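Local coordinates for mannose-specific lectin (Galanthus nivalis, PDB 1MSA), which binds alpha-D-linked mannose, with high affinity for alpha-(1-3)-mannose oligomers, and as a secreted antiviral lectin may help defend the snowdrop against infection, at residues Gly7-Thr12 / Phe53-Thr58; Met25-Asn30 / Ser49-Leu54; Asn81-Cys86 / Gly98-Ala103; Tyr18-Phe23 / Leu33-Lys38. One frame throughout, in Å; residues are numbered along the deposited sequence.

Contact 1: residues Gly7-Thr12 / Phe53-Thr58; sequences GETLST and FLSMQT. With MMA (methyl alpha-D-mannopyranoside), chain F.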
# COMPACT_ATOMS: atom_id res chain seq x y z
N GLY A 7 18.19 11.78 -3.40
CA GLY A 7 19.14 11.33 -2.39
C GLY A 7 19.06 9.82 -2.22
O GLY A 7 19.93 9.21 -1.60
N GLU A 8 18.03 9.20 -2.80
CA GLU A 8 17.82 7.78 -2.70
C GLU A 8 18.28 7.01 -3.93
O GLU A 8 18.30 7.50 -5.05
CB GLU A 8 16.35 7.45 -2.39
CG GLU A 8 16.05 7.48 -0.90
CD GLU A 8 14.58 7.36 -0.58
OE1 GLU A 8 13.74 7.29 -1.50
OE2 GLU A 8 14.26 7.34 0.63
N THR A 9 18.63 5.74 -3.69
CA THR A 9 19.13 4.85 -4.72
C THR A 9 18.38 3.53 -4.76
O THR A 9 17.98 2.99 -3.72
CB THR A 9 20.63 4.55 -4.43
OG1 THR A 9 21.43 5.65 -4.89
CG2 THR A 9 21.11 3.27 -5.07
N LEU A 10 18.20 2.99 -5.96
CA LEU A 10 17.60 1.67 -6.13
C LEU A 10 18.72 0.73 -6.61
O LEU A 10 19.24 0.96 -7.70
CB LEU A 10 16.49 1.68 -7.17
CG LEU A 10 15.12 2.22 -6.78
CD1 LEU A 10 14.13 1.99 -7.92
CD2 LEU A 10 14.61 1.60 -5.50
N SER A 11 19.10 -0.23 -5.79
CA SER A 11 20.15 -1.17 -6.21
C SER A 11 19.58 -2.14 -7.24
O SER A 11 18.37 -2.17 -7.46
CB SER A 11 20.71 -1.93 -5.02
OG SER A 11 21.34 -1.05 -4.10
N THR A 12 20.45 -2.93 -7.85
CA THR A 12 20.00 -3.91 -8.84
C THR A 12 18.96 -4.83 -8.22
O THR A 12 19.12 -5.28 -7.09
CB THR A 12 21.17 -4.75 -9.38
OG1 THR A 12 22.34 -4.49 -8.57
CG2 THR A 12 21.45 -4.41 -10.82
N PHE A 53 23.00 0.63 -10.57
CA PHE A 53 22.12 1.22 -9.56
C PHE A 53 21.45 2.47 -10.13
O PHE A 53 21.98 3.11 -11.03
CB PHE A 53 22.80 1.48 -8.25
CG PHE A 53 24.10 2.21 -8.26
CD1 PHE A 53 25.29 1.55 -8.54
CD2 PHE A 53 24.15 3.56 -7.93
CE1 PHE A 53 26.50 2.23 -8.52
CE2 PHE A 53 25.36 4.24 -7.90
CZ PHE A 53 26.53 3.57 -8.20
N LEU A 54 20.26 2.76 -9.64
CA LEU A 54 19.50 3.92 -10.09
C LEU A 54 19.52 4.99 -9.00
O LEU A 54 19.18 4.71 -7.85
CB LEU A 54 18.06 3.55 -10.44
CG LEU A 54 17.14 4.72 -10.80
CD1 LEU A 54 17.57 5.32 -12.13
CD2 LEU A 54 15.69 4.28 -10.83
N SER A 55 19.91 6.21 -9.37
CA SER A 55 20.00 7.28 -8.40
C SER A 55 19.17 8.50 -8.72
O SER A 55 19.28 9.09 -9.79
CB SER A 55 21.49 7.68 -8.28
OG SER A 55 21.68 8.54 -7.18
N MET A 56 18.29 8.87 -7.78
CA MET A 56 17.50 10.11 -7.93
C MET A 56 18.30 11.19 -7.18
O MET A 56 18.34 11.16 -5.95
CB MET A 56 16.12 9.96 -7.35
CG MET A 56 15.26 11.21 -7.32
SD MET A 56 14.74 11.79 -8.94
CE MET A 56 15.65 13.30 -9.10
N GLN A 57 19.01 12.03 -7.92
CA GLN A 57 19.88 13.02 -7.31
C GLN A 57 19.22 14.28 -6.84
O GLN A 57 18.10 14.63 -7.21
CB GLN A 57 21.05 13.33 -8.27
CG GLN A 57 21.82 12.06 -8.64
CD GLN A 57 22.95 12.29 -9.61
OE1 GLN A 57 23.03 13.32 -10.28
NE2 GLN A 57 23.86 11.32 -9.68
N THR A 58 19.95 15.04 -6.01
CA THR A 58 19.47 16.29 -5.45
C THR A 58 19.53 17.43 -6.46
O THR A 58 18.95 18.50 -6.25
CB THR A 58 20.22 16.68 -4.17
OG1 THR A 58 21.63 16.76 -4.44
CG2 THR A 58 20.01 15.62 -3.09
C1 MMA F . 24.96 15.42 -14.59
C2 MMA F . 24.92 15.26 -13.06
C3 MMA F . 25.88 14.15 -12.64
C4 MMA F . 25.55 12.87 -13.38
C5 MMA F . 25.56 13.12 -14.89
C6 MMA F . 25.12 11.90 -15.69
C7 MMA F . 26.35 16.47 -16.25
O1 MMA F . 26.24 15.80 -14.97
O2 MMA F . 23.59 14.98 -12.66
O3 MMA F . 25.80 13.93 -11.24
O4 MMA F . 26.52 11.87 -13.06
O5 MMA F . 24.64 14.18 -15.22
O6 MMA F . 24.99 12.21 -17.07
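Leu10 and Leu54 face each other as an antiparallel hydrogen-bonded pair, and their backbones bond twice: Leu10 N gives to Leu54 O over 2.7 Å, and Leu54 N returns a nearly straight bond to Leu10 O (N-H...O 175°). Their side chains leave the same face of the sheet and, despite different first torsions (chi1 -78° in Leu10, 175° in Leu54), end up side by side, pointing the same way, with Leu10 CD1 4.0 Å from Leu54 CD2. On the other face the methyl of Thr9 approaches the CB of Phe53, with Thr9 CG2 4.0 Å from Phe53 CB, and the two side chains cross obliquely. Toward Gly7 the pairing continues through Met56 N, which gives to Glu8 O at 3.1 Å, and through Gly7 N, which gives to Met56 O. Segment 53-58 runs on to Gln57, probably a mannose-site residue, next to a bound mannoside. At its outer end Glu8 OE2 makes a salt bridge to Lys90 of the second subunit. Strand 9-10 is the edge of a four-stranded antiparallel sheet in which 53-56 lies between it and strand 62-65; the leucine face packs on Leu4 of strand 3-5, while Phe53 meets the ring of Tyr65.

Contact 2: residues Met25-Asn30 / Ser49-Leu54; sequences MQEDCN and SRSCFL. With MMA (methyl alpha-D-mannopyranoside), chain G.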
# COMPACT_ATOMS: atom_id res chain seq x y z
N MET A 25 15.14 -1.76 -11.63
CA MET A 25 16.55 -1.63 -12.02
C MET A 25 17.11 -3.06 -12.09
O MET A 25 17.53 -3.60 -11.07
CB MET A 25 17.31 -0.83 -10.98
CG MET A 25 18.80 -0.71 -11.17
SD MET A 25 19.28 0.44 -12.47
CE MET A 25 19.35 -0.65 -13.89
N GLN A 26 17.02 -3.68 -13.25
CA GLN A 26 17.45 -5.05 -13.45
C GLN A 26 18.94 -5.28 -13.30
O GLN A 26 19.75 -4.36 -13.32
CB GLN A 26 17.01 -5.54 -14.84
CG GLN A 26 15.54 -5.32 -15.13
CD GLN A 26 15.07 -6.00 -16.39
OE1 GLN A 26 13.89 -6.33 -16.51
NE2 GLN A 26 15.97 -6.19 -17.35
N GLU A 27 19.33 -6.55 -13.20
CA GLU A 27 20.71 -6.96 -13.05
C GLU A 27 21.54 -6.78 -14.31
O GLU A 27 22.77 -6.64 -14.23
CB GLU A 27 20.80 -8.42 -12.58
CG GLU A 27 20.96 -8.57 -11.08
CD GLU A 27 22.32 -8.11 -10.57
OE1 GLU A 27 23.29 -8.08 -11.36
OE2 GLU A 27 22.42 -7.78 -9.37
N ASP A 28 20.89 -6.73 -15.47
CA ASP A 28 21.57 -6.54 -16.74
C ASP A 28 21.77 -5.08 -17.09
O ASP A 28 22.17 -4.75 -18.22
CB ASP A 28 20.83 -7.26 -17.86
CG ASP A 28 19.48 -6.71 -18.21
OD1 ASP A 28 18.97 -5.80 -17.52
OD2 ASP A 28 18.88 -7.18 -19.21
N CYS A 29 21.45 -4.17 -16.19
CA CYS A 29 21.57 -2.75 -16.33
C CYS A 29 20.48 -2.09 -17.15
O CYS A 29 20.61 -0.91 -17.52
CB CYS A 29 22.96 -2.30 -16.81
SG CYS A 29 24.22 -2.50 -15.54
N ASN A 30 19.41 -2.82 -17.41
CA ASN A 30 18.27 -2.25 -18.14
C ASN A 30 17.25 -1.78 -17.10
O ASN A 30 16.96 -2.51 -16.15
CB ASN A 30 17.66 -3.29 -19.07
CG ASN A 30 16.90 -2.68 -20.22
OD1 ASN A 30 16.97 -1.46 -20.44
ND2 ASN A 30 16.19 -3.50 -20.98
N SER A 49 26.50 -3.54 -18.81
CA SER A 49 27.24 -3.77 -17.58
C SER A 49 26.45 -4.74 -16.71
O SER A 49 25.53 -5.40 -17.20
CB SER A 49 27.49 -2.45 -16.87
OG SER A 49 28.45 -2.57 -15.84
N ARG A 50 26.75 -4.78 -15.42
CA ARG A 50 26.07 -5.65 -14.48
C ARG A 50 25.98 -4.96 -13.12
O ARG A 50 26.85 -4.14 -12.79
CB ARG A 50 26.84 -6.96 -14.30
CG ARG A 50 26.45 -8.05 -15.29
CD ARG A 50 25.27 -8.86 -14.78
NE ARG A 50 24.31 -9.15 -15.83
CZ ARG A 50 23.26 -9.96 -15.68
NH1 ARG A 50 23.04 -10.58 -14.52
NH2 ARG A 50 22.43 -10.14 -16.69
N SER A 51 24.95 -5.27 -12.35
CA SER A 51 24.78 -4.71 -11.02
C SER A 51 24.77 -3.20 -10.97
O SER A 51 25.33 -2.57 -10.06
CB SER A 51 25.87 -5.28 -10.09
OG SER A 51 25.70 -6.68 -9.96
N CYS A 52 24.05 -2.59 -11.91
CA CYS A 52 23.91 -1.14 -11.95
C CYS A 52 22.99 -0.67 -10.82
O CYS A 52 22.28 -1.47 -10.22
CB CYS A 52 23.30 -0.69 -13.28
SG CYS A 52 24.45 -0.70 -14.68
N PHE A 53 23.00 0.63 -10.57
CA PHE A 53 22.12 1.22 -9.56
C PHE A 53 21.45 2.47 -10.13
O PHE A 53 21.98 3.11 -11.03
CB PHE A 53 22.80 1.48 -8.25
CG PHE A 53 24.10 2.21 -8.26
CD1 PHE A 53 25.29 1.55 -8.54
CD2 PHE A 53 24.15 3.56 -7.93
CE1 PHE A 53 26.50 2.23 -8.52
CE2 PHE A 53 25.36 4.24 -7.90
CZ PHE A 53 26.53 3.57 -8.20
N LEU A 54 20.26 2.76 -9.64
CA LEU A 54 19.50 3.92 -10.09
C LEU A 54 19.52 4.99 -9.00
O LEU A 54 19.18 4.71 -7.85
CB LEU A 54 18.06 3.55 -10.44
CG LEU A 54 17.14 4.72 -10.80
CD1 LEU A 54 17.57 5.32 -12.13
CD2 LEU A 54 15.69 4.28 -10.83
C1 MMA G . 15.50 -6.30 -22.89
C2 MMA G . 15.73 -7.01 -21.56
C3 MMA G . 14.43 -7.46 -20.93
C4 MMA G . 13.38 -6.37 -20.93
C5 MMA G . 13.24 -5.73 -22.31
C6 MMA G . 12.29 -4.55 -22.34
C7 MMA G . 14.57 -6.69 -25.09
O1 MMA G . 15.05 -7.22 -23.84
O2 MMA G . 16.46 -6.18 -20.66
O3 MMA G . 14.67 -7.90 -19.60
O4 MMA G . 12.12 -6.92 -20.54
O5 MMA G . 14.52 -5.26 -22.77
O6 MMA G . 12.59 -3.64 -23.38
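The disulfide between Cys29 and Cys52 is the tight centre of this contact: Cys29 SG lies 2.0 Å from Cys52 SG with a torsion of 92° about the S-S bond, and the backbone of Ser49 and Arg50 crowds against the first sulfur. Met25, bent at its second and third torsions, curls over the buried side, its CE 4.0 Å from Cys52 CB and its SD beside the CB of Leu54. Toward solvent the contact is looser and polar. Ser51 N gives a bond to Glu27 O at 3.2 Å, and Ser51 OG gives one to Glu27 OE1 at 3.1 Å, using the syn lone pair of that oxygen. Arg50 folds back so that one face of its guanidinium lies over Glu27 O; the opposite charge of Glu27 OE1 lies nearby, well out of the guanidinium plane, so no N-H points at it. In the same segment as Cys29, the type I turn Gln26-Cys29 presents sugar-binding groups. Asp28 OD1 receives Gln26 NE2 and Asn30 N from opposite faces of its carboxylate, the second bond forming an Asx turn, so OD2 is positioned to accept from O2 of the mannoside at 3.0 Å. Asn30 ND2 gives to the same O2 at 2.7 Å, and Gln26 NE2 to O3. With Tyr34 OH these residues form the Gln-Asp-Asn-Tyr mannose site characteristic of bulb-type lectins, and the disulfide ties its turn to the next sheet.

Contact 3: residues Asn81-Cys86 / Gly98-Ala103; sequences NGNYVC and GTDRWA. With MMA (methyl alpha-D-mannopyranoside), chain N.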
# COMPACT_ATOMS: atom_id res chain seq x y z
N ASN A 81 19.96 22.44 -7.32
CA ASN A 81 20.00 21.52 -6.19
C ASN A 81 18.77 21.77 -5.31
O ASN A 81 18.47 22.92 -4.97
CB ASN A 81 21.27 21.67 -5.37
CG ASN A 81 22.17 20.46 -5.42
OD1 ASN A 81 22.25 19.69 -4.45
ND2 ASN A 81 22.86 20.26 -6.54
N GLY A 82 18.04 20.71 -5.00
CA GLY A 82 16.85 20.84 -4.17
C GLY A 82 16.29 19.47 -3.81
O GLY A 82 17.01 18.48 -3.75
N ASN A 83 14.99 19.45 -3.53
CA ASN A 83 14.30 18.21 -3.17
C ASN A 83 13.40 17.79 -4.32
O ASN A 83 12.57 18.56 -4.78
CB ASN A 83 13.52 18.39 -1.88
CG ASN A 83 14.42 18.72 -0.70
OD1 ASN A 83 15.31 17.93 -0.36
ND2 ASN A 83 14.22 19.89 -0.11
N TYR A 84 13.65 16.60 -4.85
CA TYR A 84 12.89 16.07 -5.98
C TYR A 84 12.33 14.70 -5.63
O TYR A 84 12.75 14.08 -4.66
CB TYR A 84 13.80 15.91 -7.21
CG TYR A 84 14.36 17.19 -7.77
CD1 TYR A 84 15.54 17.73 -7.26
CD2 TYR A 84 13.73 17.86 -8.81
CE1 TYR A 84 16.06 18.91 -7.75
CE2 TYR A 84 14.26 19.04 -9.32
CZ TYR A 84 15.42 19.56 -8.79
OH TYR A 84 15.94 20.73 -9.30
N VAL A 85 11.36 14.24 -6.41
CA VAL A 85 10.78 12.93 -6.23
C VAL A 85 10.50 12.30 -7.60
O VAL A 85 10.05 12.97 -8.53
CB VAL A 85 9.46 12.90 -5.44
CG1 VAL A 85 9.66 13.13 -3.96
CG2 VAL A 85 8.45 13.87 -6.02
N CYS A 86 10.82 11.02 -7.70
CA CYS A 86 10.53 10.27 -8.93
C CYS A 86 9.33 9.38 -8.56
O CYS A 86 9.44 8.61 -7.60
CB CYS A 86 11.71 9.44 -9.38
SG CYS A 86 11.38 8.45 -10.86
N GLY A 98 9.71 18.63 -9.03
CA GLY A 98 10.60 19.41 -8.17
C GLY A 98 10.74 20.84 -8.68
O GLY A 98 10.42 21.12 -9.84
N THR A 99 11.22 21.72 -7.82
CA THR A 99 11.58 21.35 -6.45
C THR A 99 10.37 21.44 -5.53
O THR A 99 9.25 21.61 -6.03
CB THR A 99 12.71 22.25 -5.93
OG1 THR A 99 12.31 23.62 -5.96
CG2 THR A 99 13.95 22.09 -6.80
N ASP A 100 10.58 21.33 -4.23
CA ASP A 100 9.45 21.43 -3.28
C ASP A 100 9.02 22.89 -3.16
O ASP A 100 9.86 23.77 -3.01
CB ASP A 100 9.85 20.88 -1.92
CG ASP A 100 11.04 21.62 -1.33
OD1 ASP A 100 12.18 21.32 -1.73
OD2 ASP A 100 10.81 22.52 -0.49
N ARG A 101 7.72 23.14 -3.25
CA ARG A 101 7.21 24.50 -3.21
C ARG A 101 6.69 24.91 -1.85
O ARG A 101 6.69 26.10 -1.51
CB ARG A 101 6.07 24.67 -4.24
CG ARG A 101 6.48 24.32 -5.67
CD ARG A 101 7.78 25.00 -6.05
NE ARG A 101 8.31 24.57 -7.33
CZ ARG A 101 9.56 24.85 -7.73
NH1 ARG A 101 10.36 25.53 -6.92
NH2 ARG A 101 9.99 24.46 -8.92
N TRP A 102 6.22 23.95 -1.07
CA TRP A 102 5.63 24.20 0.24
C TRP A 102 5.70 22.93 1.08
O TRP A 102 5.76 21.83 0.53
CB TRP A 102 4.15 24.57 0.02
CG TRP A 102 3.34 24.72 1.27
CD1 TRP A 102 3.20 25.86 2.02
CD2 TRP A 102 2.55 23.72 1.91
NE1 TRP A 102 2.38 25.61 3.10
CE2 TRP A 102 1.97 24.31 3.06
CE3 TRP A 102 2.28 22.37 1.64
CZ2 TRP A 102 1.14 23.60 3.92
CZ3 TRP A 102 1.45 21.67 2.50
CH2 TRP A 102 0.88 22.29 3.63
N ALA A 103 5.71 23.09 2.40
CA ALA A 103 5.75 21.93 3.29
C ALA A 103 5.15 22.29 4.64
O ALA A 103 5.14 23.47 5.01
CB ALA A 103 7.16 21.41 3.43
C1 MMA N . 12.53 17.83 4.36
C2 MMA N . 12.22 16.48 3.70
C3 MMA N . 12.21 16.64 2.17
C4 MMA N . 11.22 17.73 1.80
C5 MMA N . 11.60 19.03 2.51
C6 MMA N . 10.64 20.17 2.21
C7 MMA N . 14.57 18.91 5.03
O1 MMA N . 13.80 18.25 4.00
O2 MMA N . 10.93 16.04 4.12
O3 MMA N . 11.83 15.42 1.56
O4 MMA N . 11.20 17.93 0.40
O5 MMA N . 11.59 18.83 3.94
O6 MMA N . 11.03 21.34 2.91
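Asn83 reaches across to Asp100 through its amide, and each atom on the way has a neighbour. Its CB lies 3.2 Å from Asp100 OD1 and also 3.3 Å from O4 of the mannoside. CG comes next, also near that sugar oxygen. At the tip, ND2 gives a hydrogen bond to Asp100 OD1 at 3.0 Å (N-H...O 158°); the acceptor lies almost in the amide plane, but the donor stands above the carboxylate plane, 51° out of it. Asp100 CG sits between its own backbone N and carbonyl carbon (chi1 59°), which turns the carboxylate toward Asn83 and brings OD2 to 3.6 Å from C6 of the mannoside. Beside this pair Tyr84 packs on Gly98 and Thr99: its CD2 is 3.6 Å from Gly98 CA, and Thr99 CG2 touches the far end of the ring, 3.5 Å from Tyr84 OH. A cis peptide precedes Thr99. The hydroxyl of Tyr84 is also hydrogen-bonded to the carbonyl of Gln80. The mannoside is hydrogen-bonded by Gln89, Asp91, Asn93 and Tyr97 of the second subunit, while Asn83, Asp100 and Ala103 of this chain lie against it. Strand 84-88 lies between strands 3-5 and 94-103, and beyond the bend Asp100, Trp102 and Ala103 pair antiparallel with a strand of the second subunit, so the sheet continues across the interface.

Contact 4: residues Tyr18-Phe23 / Leu33-Lys38; sequences YGSFVF and LYDVDK. With MMA (methyl alpha-D-mannopyranoside), chain G.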
# COMPACT_ATOMS: atom_id res chain seq x y z
N TYR A 18 3.38 -0.20 -8.12
CA TYR A 18 2.04 0.31 -7.95
C TYR A 18 1.10 -0.55 -8.81
O TYR A 18 1.21 -0.53 -10.03
CB TYR A 18 1.87 1.77 -8.32
CG TYR A 18 0.51 2.33 -7.94
CD1 TYR A 18 -0.57 2.24 -8.80
CD2 TYR A 18 0.32 2.92 -6.69
CE1 TYR A 18 -1.81 2.73 -8.44
CE2 TYR A 18 -0.92 3.42 -6.33
CZ TYR A 18 -1.98 3.32 -7.21
OH TYR A 18 -3.21 3.83 -6.86
N GLY A 19 0.23 -1.30 -8.14
CA GLY A 19 -0.70 -2.18 -8.85
C GLY A 19 0.10 -3.21 -9.65
O GLY A 19 0.97 -3.90 -9.12
N SER A 20 -0.17 -3.27 -10.95
CA SER A 20 0.51 -4.21 -11.83
C SER A 20 1.73 -3.57 -12.49
O SER A 20 2.33 -4.18 -13.38
CB SER A 20 -0.45 -4.70 -12.92
OG SER A 20 -1.08 -3.60 -13.56
N PHE A 21 2.06 -2.35 -12.10
CA PHE A 21 3.20 -1.64 -12.66
C PHE A 21 4.44 -1.83 -11.79
O PHE A 21 4.37 -1.73 -10.56
CB PHE A 21 2.92 -0.14 -12.76
CG PHE A 21 1.59 0.26 -13.30
CD1 PHE A 21 0.98 -0.44 -14.33
CD2 PHE A 21 0.93 1.37 -12.78
CE1 PHE A 21 -0.25 -0.05 -14.82
CE2 PHE A 21 -0.29 1.78 -13.29
CZ PHE A 21 -0.88 1.06 -14.30
N VAL A 22 5.55 -2.17 -12.42
CA VAL A 22 6.81 -2.34 -11.73
C VAL A 22 7.91 -1.58 -12.51
O VAL A 22 8.05 -1.76 -13.72
CB VAL A 22 7.26 -3.79 -11.53
CG1 VAL A 22 8.58 -3.84 -10.74
CG2 VAL A 22 6.23 -4.65 -10.81
N PHE A 23 8.60 -0.72 -11.80
CA PHE A 23 9.71 0.06 -12.41
C PHE A 23 10.98 -0.51 -11.78
O PHE A 23 11.28 -0.19 -10.63
CB PHE A 23 9.55 1.53 -12.08
CG PHE A 23 10.44 2.46 -12.83
CD1 PHE A 23 10.49 2.44 -14.22
CD2 PHE A 23 11.23 3.38 -12.16
CE1 PHE A 23 11.30 3.31 -14.92
CE2 PHE A 23 12.05 4.26 -12.85
CZ PHE A 23 12.09 4.21 -14.23
N LEU A 33 10.11 -0.54 -17.29
CA LEU A 33 8.79 -0.29 -16.75
C LEU A 33 7.87 -1.39 -17.31
O LEU A 33 7.67 -1.46 -18.52
CB LEU A 33 8.23 1.07 -17.12
CG LEU A 33 6.73 1.29 -16.84
CD1 LEU A 33 6.45 1.28 -15.34
CD2 LEU A 33 6.26 2.59 -17.46
N TYR A 34 7.39 -2.26 -16.43
CA TYR A 34 6.53 -3.34 -16.83
C TYR A 34 5.08 -3.11 -16.39
O TYR A 34 4.83 -2.57 -15.31
CB TYR A 34 6.99 -4.65 -16.15
CG TYR A 34 8.26 -5.26 -16.66
CD1 TYR A 34 8.27 -6.06 -17.80
CD2 TYR A 34 9.46 -5.10 -15.98
CE1 TYR A 34 9.44 -6.64 -18.26
CE2 TYR A 34 10.63 -5.67 -16.43
CZ TYR A 34 10.62 -6.43 -17.58
OH TYR A 34 11.78 -7.01 -18.04
N ASP A 35 4.16 -3.54 -17.23
CA ASP A 35 2.74 -3.57 -16.88
C ASP A 35 2.42 -5.10 -16.88
O ASP A 35 2.25 -5.69 -17.93
CB ASP A 35 1.83 -2.83 -17.80
CG ASP A 35 0.38 -2.84 -17.32
OD1 ASP A 35 0.10 -3.49 -16.29
OD2 ASP A 35 -0.47 -2.18 -17.96
N VAL A 36 2.48 -5.67 -15.70
CA VAL A 36 2.38 -7.11 -15.51
C VAL A 36 3.66 -7.73 -16.09
O VAL A 36 4.76 -7.39 -15.61
CB VAL A 36 1.13 -7.79 -16.02
CG1 VAL A 36 1.11 -9.27 -15.62
CG2 VAL A 36 -0.14 -7.13 -15.47
N ASP A 37 3.56 -8.52 -17.13
CA ASP A 37 4.74 -9.13 -17.74
C ASP A 37 5.16 -8.41 -19.01
O ASP A 37 6.08 -8.85 -19.71
CB ASP A 37 4.45 -10.61 -18.05
CG ASP A 37 3.38 -10.80 -19.11
OD1 ASP A 37 2.39 -10.05 -19.12
OD2 ASP A 37 3.53 -11.72 -19.94
N LYS A 38 4.49 -7.30 -19.33
CA LYS A 38 4.79 -6.56 -20.54
C LYS A 38 5.58 -5.28 -20.32
O LYS A 38 5.14 -4.35 -19.65
CB LYS A 38 3.48 -6.21 -21.27
CG LYS A 38 3.71 -5.73 -22.69
CD LYS A 38 2.41 -5.24 -23.32
CE LYS A 38 2.72 -4.38 -24.55
NZ LYS A 38 1.81 -3.20 -24.61
C1 MMA G . 15.50 -6.30 -22.89
C2 MMA G . 15.73 -7.01 -21.56
C3 MMA G . 14.43 -7.46 -20.93
C4 MMA G . 13.38 -6.37 -20.93
C5 MMA G . 13.24 -5.73 -22.31
C6 MMA G . 12.29 -4.55 -22.34
C7 MMA G . 14.57 -6.69 -25.09
O1 MMA G . 15.05 -7.22 -23.84
O2 MMA G . 16.46 -6.18 -20.66
O3 MMA G . 14.67 -7.90 -19.60
O4 MMA G . 12.12 -6.92 -20.54
O5 MMA G . 14.52 -5.26 -22.77
O6 MMA G . 12.59 -3.64 -23.38
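Asp35 holds CG anti to its backbone N (chi1 -176°), while Ser20 sets OG between its backbone N and carbonyl carbon (chi1 51°), and these two torsions bring hydroxyl and carboxylate together in a beta hairpin of the bulb-type lectin fold. Ser20 OG gives to Asp35 OD1 at 3.0 Å, meeting that oxygen on its syn side. The same carboxylate lies at the edge of the Phe21 ring, with Phe21 CD1 3.7 Å from Asp35 OD1 and the two planes 80° apart, so the Ser20 hydroxyl and the Phe21 edge both meet OD1; Asp35 OD2 has a long, weak ion pair with Arg92. Beside it Val36 CG2 packs on Ser20 CB at 3.5 Å. The strands 21-23 and 33-35 run antiparallel: Val22 and Tyr34 exchange both backbone bonds, and Val36 N gives to Ser20 O. Further along, Phe23 presents its ring edge to Leu33, CD1 being 3.9 Å from Leu33 CB. On this face the side chains of Phe21, Phe23 and Leu33 rest on Leu88 of strand 84-88, whereas Ser20, Tyr34 and Val36 pack against the third subunit. Tyr34 projects from the other face, beside Val22, toward the mannoside; its hydroxyl, also bonded to Gln26, accepts from the sugar O4, with Tyr34 OH and O4 2.5 Å apart.

Of the four contacts, contact 1 begins earliest along the chain: 7-12 closes a loop of forty residues when 53-58 returns beside it. Nested inside that loop is contact 4, the hairpin of the second four-stranded sheet. Contact 2 crosses contact 4, since 25-30 falls between the segments of the hairpin while 49-54 comes after both; the two meet at one mannoside, where Gln26 OE1 bonds to Tyr34 OH. Contacts 1 and 2 share Phe53 and Leu54, joining that sheet to the one holding strand 53-56. Contact 3 follows in series, linked to contact 1 through Thr58 and Gly82, and leads into the second subunit.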